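Long-range contact in putative aldolase (Bacteroides vulgatus ATCC 8482, PDB 3DXI), which is of unknown precise function but has a TIM-barrel fold and matches the HMGL-like family: residues N34-D39 / N249-I254. Numbering follows the deposited sequence.
Sequences NELPID and NVLGNI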
ATOM      1  N   ASN A  34      14.105 -18.372  11.273  1.00  9.12           N
ATOM      2  CA  ASN A  34      13.904 -19.384  12.306  1.00  9.92           C
ATOM      3  C   ASN A  34      13.043 -18.809  13.433  1.00 11.14           C
ATOM      4  O   ASN A  34      12.272 -19.532  14.062  1.00 10.62           O
ATOM      5  CB  ASN A  34      15.235 -19.843  12.921  1.00  9.61           C
ATOM      6  CG  ASN A  34      15.956 -20.877  12.076  1.00  9.01           C
ATOM      7  OD1 ASN A  34      15.403 -21.410  11.115  1.00 12.09           O
ATOM      8  ND2 ASN A  34      17.199 -21.179  12.446  1.00  8.80           N
ATOM      9  N   GLU A  35      13.177 -17.509  13.686  1.00 11.77           N
ATOM     10  CA  GLU A  35      12.431 -16.877  14.770  1.00 13.27           C
ATOM     11  C   GLU A  35      11.210 -16.072  14.353  1.00 13.87           C
ATOM     12  O   GLU A  35      10.678 -15.294  15.147  1.00 15.31           O
ATOM     13  CB  GLU A  35      13.361 -15.989  15.600  1.00 15.55           C
ATOM     14  CG  GLU A  35      14.501 -16.750  16.253  1.00 17.91           C
ATOM     15  CD  GLU A  35      15.228 -15.935  17.303  1.00 20.71           C
ATOM     16  OE1 GLU A  35      14.650 -15.718  18.392  1.00 22.42           O
ATOM     17  OE2 GLU A  35      16.373 -15.507  17.038  1.00 20.83           O
ATOM     18  N   LEU A  36      10.773 -16.247  13.111  1.00 11.07           N
ATOM     19  CA  LEU A  36       9.589 -15.553  12.615  1.00 10.90           C
ATOM     20  C   LEU A  36       8.566 -16.625  12.252  1.00 10.67           C
ATOM     21  O   LEU A  36       8.936 -17.746  11.897  1.00  9.66           O
ATOM     22  CB  LEU A  36       9.937 -14.696  11.386  1.00 10.17           C
ATOM     23  CG  LEU A  36      10.824 -13.461  11.621  1.00  9.76           C
ATOM     24  CD1 LEU A  36      11.199 -12.807  10.294  1.00  9.45           C
ATOM     25  CD2 LEU A  36      10.088 -12.466  12.495  1.00  7.77           C
ATOM     26  N   PRO A  37       7.265 -16.305  12.346  1.00 10.45           N
ATOM     27  CA  PRO A  37       6.269 -17.324  12.000  1.00 10.95           C
ATOM     28  C   PRO A  37       6.135 -17.579  10.491  1.00 10.25           C
ATOM     29  O   PRO A  37       5.045 -17.467   9.928  1.00 10.82           O
ATOM     30  CB  PRO A  37       4.988 -16.775  12.636  1.00  9.66           C
ATOM     31  CG  PRO A  37       5.172 -15.289  12.519  1.00 10.12           C
ATOM     32  CD  PRO A  37       6.623 -15.102  12.908  1.00 10.90           C
ATOM     33  N   ILE A  38       7.256 -17.918   9.852  1.00 10.05           N
ATOM     34  CA  ILE A  38       7.306 -18.220   8.419  1.00  9.09           C
ATOM     35  C   ILE A  38       7.645 -19.703   8.257  1.00  9.99           C
ATOM     36  O   ILE A  38       8.682 -20.175   8.724  1.00  8.84           O
ATOM     37  CB  ILE A  38       8.369 -17.365   7.686  1.00  9.18           C
ATOM     38  CG1 ILE A  38       7.859 -15.934   7.496  1.00 12.04           C
ATOM     39  CG2 ILE A  38       8.692 -17.976   6.334  1.00  9.74           C
ATOM     40  CD1 ILE A  38       8.246 -14.981   8.593  1.00 13.28           C
ATOM     41  N   ASP A  39       6.763 -20.418   7.569  1.00  9.27           N
ATOM     42  CA  ASP A  39       6.879 -21.856   7.373  1.00  9.12           C
ATOM     43  C   ASP A  39       7.773 -22.361   6.251  1.00  8.56           C
ATOM     44  O   ASP A  39       8.428 -23.393   6.395  1.00  8.18           O
ATOM     45  CB  ASP A  39       5.475 -22.420   7.192  1.00  8.74           C
ATOM     46  CG  ASP A  39       4.529 -21.931   8.265  1.00  9.55           C
ATOM     47  OD1 ASP A  39       4.636 -22.422   9.404  1.00 10.64           O
ATOM     48  OD2 ASP A  39       3.703 -21.041   7.976  1.00  8.77           O
ATOM     49  N   ASN A 249      11.401  -7.756  17.306  1.00  9.86           N
ATOM     50  CA  ASN A 249      12.796  -7.360  17.442  1.00 10.52           C
ATOM     51  C   ASN A 249      13.548  -7.971  16.269  1.00  9.89           C
ATOM     52  O   ASN A 249      14.315  -7.282  15.590  1.00  7.57           O
ATOM     53  CB  ASN A 249      13.375  -7.849  18.778  1.00 11.60           C
ATOM     54  CG  ASN A 249      12.900  -7.012  19.962  1.00 13.71           C
ATOM     55  OD1 ASN A 249      11.975  -6.210  19.838  1.00 15.44           O
ATOM     56  ND2 ASN A 249      13.529  -7.204  21.120  1.00 15.23           N
ATOM     57  N   VAL A 250      13.307  -9.258  16.027  1.00  7.81           N
ATOM     58  CA  VAL A 250      13.931  -9.968  14.912  1.00  6.95           C
ATOM     59  C   VAL A 250      13.453  -9.376  13.582  1.00  6.39           C
ATOM     60  O   VAL A 250      14.242  -9.185  12.666  1.00  6.04           O
ATOM     61  CB  VAL A 250      13.580 -11.483  14.935  1.00  7.34           C
ATOM     62  CG1 VAL A 250      14.016 -12.146  13.633  1.00  7.79           C
ATOM     63  CG2 VAL A 250      14.274 -12.164  16.122  1.00  8.69           C
ATOM     64  N   LEU A 251      12.159  -9.088  13.482  1.00  6.33           N
ATOM     65  CA  LEU A 251      11.608  -8.525  12.257  1.00  7.55           C
ATOM     66  C   LEU A 251      12.314  -7.206  11.923  1.00  5.76           C
ATOM     67  O   LEU A 251      12.717  -6.979  10.784  1.00  6.60           O
ATOM     68  CB  LEU A 251      10.095  -8.305  12.412  1.00  7.13           C
ATOM     69  CG  LEU A 251       9.289  -7.928  11.163  1.00  8.69           C
ATOM     70  CD1 LEU A 251       9.565  -8.917  10.033  1.00  6.41           C
ATOM     71  CD2 LEU A 251       7.805  -7.929  11.516  1.00  8.22           C
ATOM     72  N   GLY A 252      12.466  -6.341  12.921  1.00  6.67           N
ATOM     73  CA  GLY A 252      13.140  -5.076  12.696  1.00  5.12           C
ATOM     74  C   GLY A 252      14.592  -5.271  12.292  1.00  6.45           C
ATOM     75  O   GLY A 252      15.108  -4.556  11.430  1.00  7.58           O
ATOM     76  N   ASN A 253      15.265  -6.239  12.910  1.00  6.58           N
ATOM     77  CA  ASN A 253      16.659  -6.492  12.581  1.00  7.08           C
ATOM     78  C   ASN A 253      16.846  -7.040  11.170  1.00  7.51           C
ATOM     79  O   ASN A 253      17.797  -6.670  10.484  1.00  7.44           O
ATOM     80  CB  ASN A 253      17.300  -7.451  13.586  1.00  8.01           C
ATOM     81  CG  ASN A 253      17.412  -6.851  14.978  1.00 12.60           C
ATOM     82  OD1 ASN A 253      17.473  -5.629  15.135  1.00 15.05           O
ATOM     83  ND2 ASN A 253      17.450  -7.708  15.994  1.00 11.07           N
ATOM     84  N   ILE A 254      15.949  -7.917  10.728  1.00  8.81           N
ATOM     85  CA  ILE A 254      16.095  -8.476   9.395  1.00  9.26           C
ATOM     86  C   ILE A 254      15.772  -7.412   8.342  1.00  9.73           C
ATOM     87  O   ILE A 254      16.314  -7.436   7.239  1.00 10.36           O
ATOM     88  CB  ILE A 254      15.224  -9.756   9.205  1.00 10.11           C
ATOM     89  CG1 ILE A 254      15.638 -10.471   7.915  1.00 10.15           C
ATOM     90  CG2 ILE A 254      13.742  -9.407   9.158  1.00  8.79           C
ATOM     91  CD1 ILE A 254      17.108 -10.877   7.880  1.00 12.45           C
TER
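A single leucine, L36, meets three residues of the helical segment: CG and CD2 face V250, CD2 also reaches L251, and CD1 extends to I254. L36 CG lies 4.0 Å from V250 CG1, with L36 CD2 almost as near to that methyl, and L36 CD1 is 4.4 Å from I254 CG2, a looser approach. The L36 CD2 methyl approaches the helix backbone, 4.1 Å from L251 N, with L251 CB almost as near. V250 answers with both of its methyls. Its CG1, anti to the backbone N (chi1 169°), is turned to L36, whereas V250 CG2 packs 4.0 Å from E35 CB. The E35 chain crosses V250 at about a right angle, and E35 CD and OE2 also approach V250 CG2, OE2 at 4.1 Å; V250 thus meets the aliphatic base and the carboxylate end of one exposed side chain. Burial falls mostly on L36 and V250, in a total of 204 Å² summed over both sides, and the contact is made by van der Waals packing, without polar bonding between the segments. Beyond L36 the chain turns at P37, centre of an inverse gamma turn in which I38 N donates to L36 O at 2.7 Å. In the TIM barrel, 34-39 links helix 23-34 to strand 40-45, whereas helix 248-265 contains 249-254; A32 of helix 23-34 packs on V250 and I254, while helix 231-241 touches I38 and L251.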